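Local coordinates for mutual gliding-motility protein MglA (Myxococcus xanthus DK 1622, PDB 6H35) that binds GTP and acts as an intracellular small-GTPase switch that coordinates adventurous and social gliding motility and controls gliding direction and speed, at residues D52-F57 and L76-G81. Numbering follows the deposited sequence.
With GDP (guanosine-5'-diphosphate), chain C.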
loop_
_atom_site.group_PDB
_atom_site.type_symbol
_atom_site.label_atom_id
_atom_site.label_comp_id
_atom_site.label_asym_id
_atom_site.label_seq_id
_atom_site.Cartn_x
_atom_site.Cartn_y
_atom_site.Cartn_z
ATOM N N ASP A 52 2.702 -14.427 12.221
ATOM C CA ASP A 52 2.372 -13.390 11.252
ATOM C C ASP A 52 1.593 -12.275 11.938
ATOM O O ASP A 52 1.238 -12.366 13.115
ATOM C CB ASP A 52 1.577 -13.970 10.073
ATOM C CG ASP A 52 1.932 -13.317 8.746
ATOM O OD1 ASP A 52 2.341 -12.139 8.744
ATOM O OD2 ASP A 52 1.801 -13.988 7.700
ATOM N N ARG A 53 1.328 -11.214 11.179
ATOM C CA ARG A 53 0.591 -10.074 11.704
ATOM C C ARG A 53 -0.002 -9.279 10.549
ATOM O O ARG A 53 0.409 -9.415 9.393
ATOM C CB ARG A 53 1.483 -9.178 12.572
ATOM C CG ARG A 53 2.487 -8.370 11.780
ATOM C CD ARG A 53 3.560 -7.763 12.668
ATOM N NE ARG A 53 4.634 -7.176 11.871
ATOM C CZ ARG A 53 5.690 -6.550 12.380
ATOM N NH1 ARG A 53 5.820 -6.423 13.695
ATOM N NH2 ARG A 53 6.615 -6.047 11.576
ATOM N N THR A 54 -0.991 -8.458 10.886
ATOM C CA THR A 54 -1.581 -7.485 9.978
ATOM C C THR A 54 -1.742 -6.174 10.731
ATOM O O THR A 54 -2.109 -6.168 11.910
ATOM C CB THR A 54 -2.937 -7.967 9.435
ATOM O OG1 THR A 54 -2.755 -9.203 8.737
ATOM C CG2 THR A 54 -3.534 -6.946 8.479
ATOM N N LEU A 55 -1.444 -5.064 10.062
ATOM C CA LEU A 55 -1.500 -3.746 10.676
ATOM C C LEU A 55 -2.419 -2.850 9.864
ATOM O O LEU A 55 -2.344 -2.837 8.632
ATOM C CB LEU A 55 -0.102 -3.126 10.762
ATOM C CG LEU A 55 0.050 -1.842 11.579
ATOM C CD1 LEU A 55 -0.178 -2.125 13.051
ATOM C CD2 LEU A 55 1.421 -1.239 11.349
ATOM N N PHE A 56 -3.289 -2.103 10.545
ATOM C CA PHE A 56 -4.192 -1.224 9.817
ATOM C C PHE A 56 -4.650 -0.069 10.692
ATOM O O PHE A 56 -4.607 -0.132 11.927
ATOM C CB PHE A 56 -5.409 -1.980 9.266
ATOM C CG PHE A 56 -6.164 -2.786 10.293
ATOM C CD1 PHE A 56 -5.813 -4.098 10.561
ATOM C CD2 PHE A 56 -7.248 -2.242 10.956
ATOM C CE1 PHE A 56 -6.513 -4.844 11.489
ATOM C CE2 PHE A 56 -7.954 -2.986 11.889
ATOM C CZ PHE A 56 -7.588 -4.287 12.153
ATOM N N PHE A 57 -5.086 0.996 10.017
ATOM C CA PHE A 57 -5.649 2.180 10.671
ATOM C C PHE A 57 -6.259 3.081 9.609
ATOM O O PHE A 57 -5.964 2.943 8.423
ATOM C CB PHE A 57 -4.593 2.951 11.477
ATOM C CG PHE A 57 -3.660 3.780 10.634
ATOM C CD1 PHE A 57 -2.538 3.206 10.050
ATOM C CD2 PHE A 57 -3.892 5.136 10.440
ATOM C CE1 PHE A 57 -1.668 3.968 9.277
ATOM C CE2 PHE A 57 -3.027 5.905 9.668
ATOM C CZ PHE A 57 -1.915 5.319 9.086
ATOM N N LEU A 76 -5.623 2.296 5.705
ATOM C CA LEU A 76 -4.380 1.657 5.296
ATOM C C LEU A 76 -4.274 0.291 5.961
ATOM O O LEU A 76 -4.494 0.166 7.175
ATOM C CB LEU A 76 -3.161 2.515 5.658
ATOM C CG LEU A 76 -3.069 3.953 5.116
ATOM C CD1 LEU A 76 -1.706 4.578 5.391
ATOM C CD2 LEU A 76 -3.376 4.004 3.638
ATOM N N TYR A 77 -3.927 -0.718 5.159
ATOM C CA TYR A 77 -3.805 -2.107 5.581
ATOM C C TYR A 77 -2.471 -2.661 5.107
ATOM O O TYR A 77 -2.096 -2.465 3.946
ATOM C CB TYR A 77 -4.935 -2.965 4.996
ATOM C CG TYR A 77 -6.252 -2.843 5.712
ATOM C CD1 TYR A 77 -7.112 -1.789 5.441
ATOM C CD2 TYR A 77 -6.647 -3.787 6.652
ATOM C CE1 TYR A 77 -8.326 -1.670 6.099
ATOM C CE2 TYR A 77 -7.857 -3.674 7.315
ATOM C CZ TYR A 77 -8.691 -2.615 7.030
ATOM O OH TYR A 77 -9.899 -2.489 7.677
ATOM N N THR A 78 -1.755 -3.352 5.987
ATOM C CA THR A 78 -0.702 -4.233 5.515
ATOM C C THR A 78 -1.311 -5.603 5.240
ATOM O O THR A 78 -2.512 -5.828 5.406
ATOM C CB THR A 78 0.449 -4.353 6.514
ATOM O OG1 THR A 78 0.031 -5.133 7.641
ATOM C CG2 THR A 78 0.905 -2.984 6.978
ATOM N N VAL A 79 -0.464 -6.539 4.833
ATOM C CA VAL A 79 -0.914 -7.865 4.430
ATOM C C VAL A 79 -0.010 -8.867 5.142
ATOM O O VAL A 79 1.159 -8.556 5.407
ATOM C CB VAL A 79 -0.886 -7.992 2.895
ATOM C CG1 VAL A 79 0.183 -8.954 2.430
ATOM C CG2 VAL A 79 -2.246 -8.373 2.360
ATOM N N PRO A 80 -0.505 -10.041 5.527
ATOM C CA PRO A 80 0.382 -11.032 6.148
ATOM C C PRO A 80 1.383 -11.584 5.143
ATOM O O PRO A 80 1.158 -11.567 3.930
ATOM C CB PRO A 80 -0.582 -12.117 6.644
ATOM C CG PRO A 80 -1.808 -11.947 5.815
ATOM C CD PRO A 80 -1.908 -10.483 5.500
ATOM N N GLY A 81 2.507 -12.075 5.668
ATOM C CA GLY A 81 3.621 -12.459 4.822
ATOM C C GLY A 81 3.913 -13.943 4.718
ATOM O O GLY A 81 4.675 -14.359 3.840
HETATM P PB GDP C . 7.038 -6.289 6.870
HETATM O O1B GDP C . 6.872 -6.021 5.389
HETATM O O2B GDP C . 6.881 -7.776 7.058
HETATM O O3B GDP C . 6.003 -5.536 7.662
HETATM O O3A GDP C . 8.511 -5.829 7.327
HETATM P PA GDP C . 8.827 -4.768 8.499
HETATM O O1A GDP C . 8.186 -3.420 8.290
HETATM O O2A GDP C . 8.480 -5.338 9.848
HETATM O "O5'" GDP C . 10.420 -4.648 8.367
HETATM C "C5'" GDP C . 11.206 -5.806 8.622
HETATM C "C4'" GDP C . 12.572 -5.353 9.098
HETATM O "O4'" GDP C . 13.209 -4.601 8.068
HETATM C "C3'" GDP C . 12.424 -4.431 10.288
HETATM O "O3'" GDP C . 13.378 -4.856 11.255
HETATM C "C2'" GDP C . 12.782 -3.049 9.781
HETATM O "O2'" GDP C . 13.497 -2.299 10.764
HETATM C "C1'" GDP C . 13.656 -3.344 8.578
HETATM N N9 GDP C . 13.514 -2.318 7.524
HETATM C C8 GDP C . 12.369 -1.921 6.937
HETATM N N7 GDP C . 12.610 -0.971 5.996
HETATM C C5 GDP C . 13.944 -0.767 5.960
HETATM C C6 GDP C . 14.877 0.095 5.199
HETATM O O6 GDP C . 14.457 0.886 4.329
HETATM N N1 GDP C . 16.182 0.009 5.473
HETATM C C2 GDP C . 16.667 -0.832 6.407
HETATM N N2 GDP C . 18.006 -0.863 6.621
HETATM N N3 GDP C . 15.872 -1.650 7.145
HETATM C C4 GDP C . 14.530 -1.655 6.972
HETATM O O HOH W 1 2.649 -8.798 7.590
#
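In this Arf-family GTPase, strands 53-59 and 71-77 form the interswitch hairpin leading into the switch II region; Thr78-Gly81, in the predicted GTP site, match the DxxG (G3) motif, with Thr78 at its Asp position. Leu76 N to Phe57 O (2.8 Å) and Phe57 N to Leu76 O (3.0 Å) define a hydrogen-bonded pair. At the adjacent non-hydrogen-bonded pair, Phe56 CB sits over one face of the Tyr77 ring, 3.6 Å from its centroid, a CH-pi contact; the rings are nearly parallel (16°) but slid apart. Beyond it, Thr78 N still reaches Leu55 O, but Leu55 N bonds to Thr78 OG1 (2.8 Å), which lies between its own backbone N and carbonyl carbon (chi1 72°), taking a backbone acceptor's place. Further along, a water lies within hydrogen-bonding distance of Arg53 O and Val79 O. Asp52 OD1 receives Gly81 N through its syn lone pair (3.1 Å, 167°) and Arg53 N on its anti side, while OD2 accepts from Gln82 N. Replacing Asp52 by an alanine is likely to leave these three amides without their carboxylate acceptor. GDP O2A lies 2.6 Å from Arg53 NH2, at the guanidinium edge near its plane, which would place a positive charge beside the alpha-phosphate.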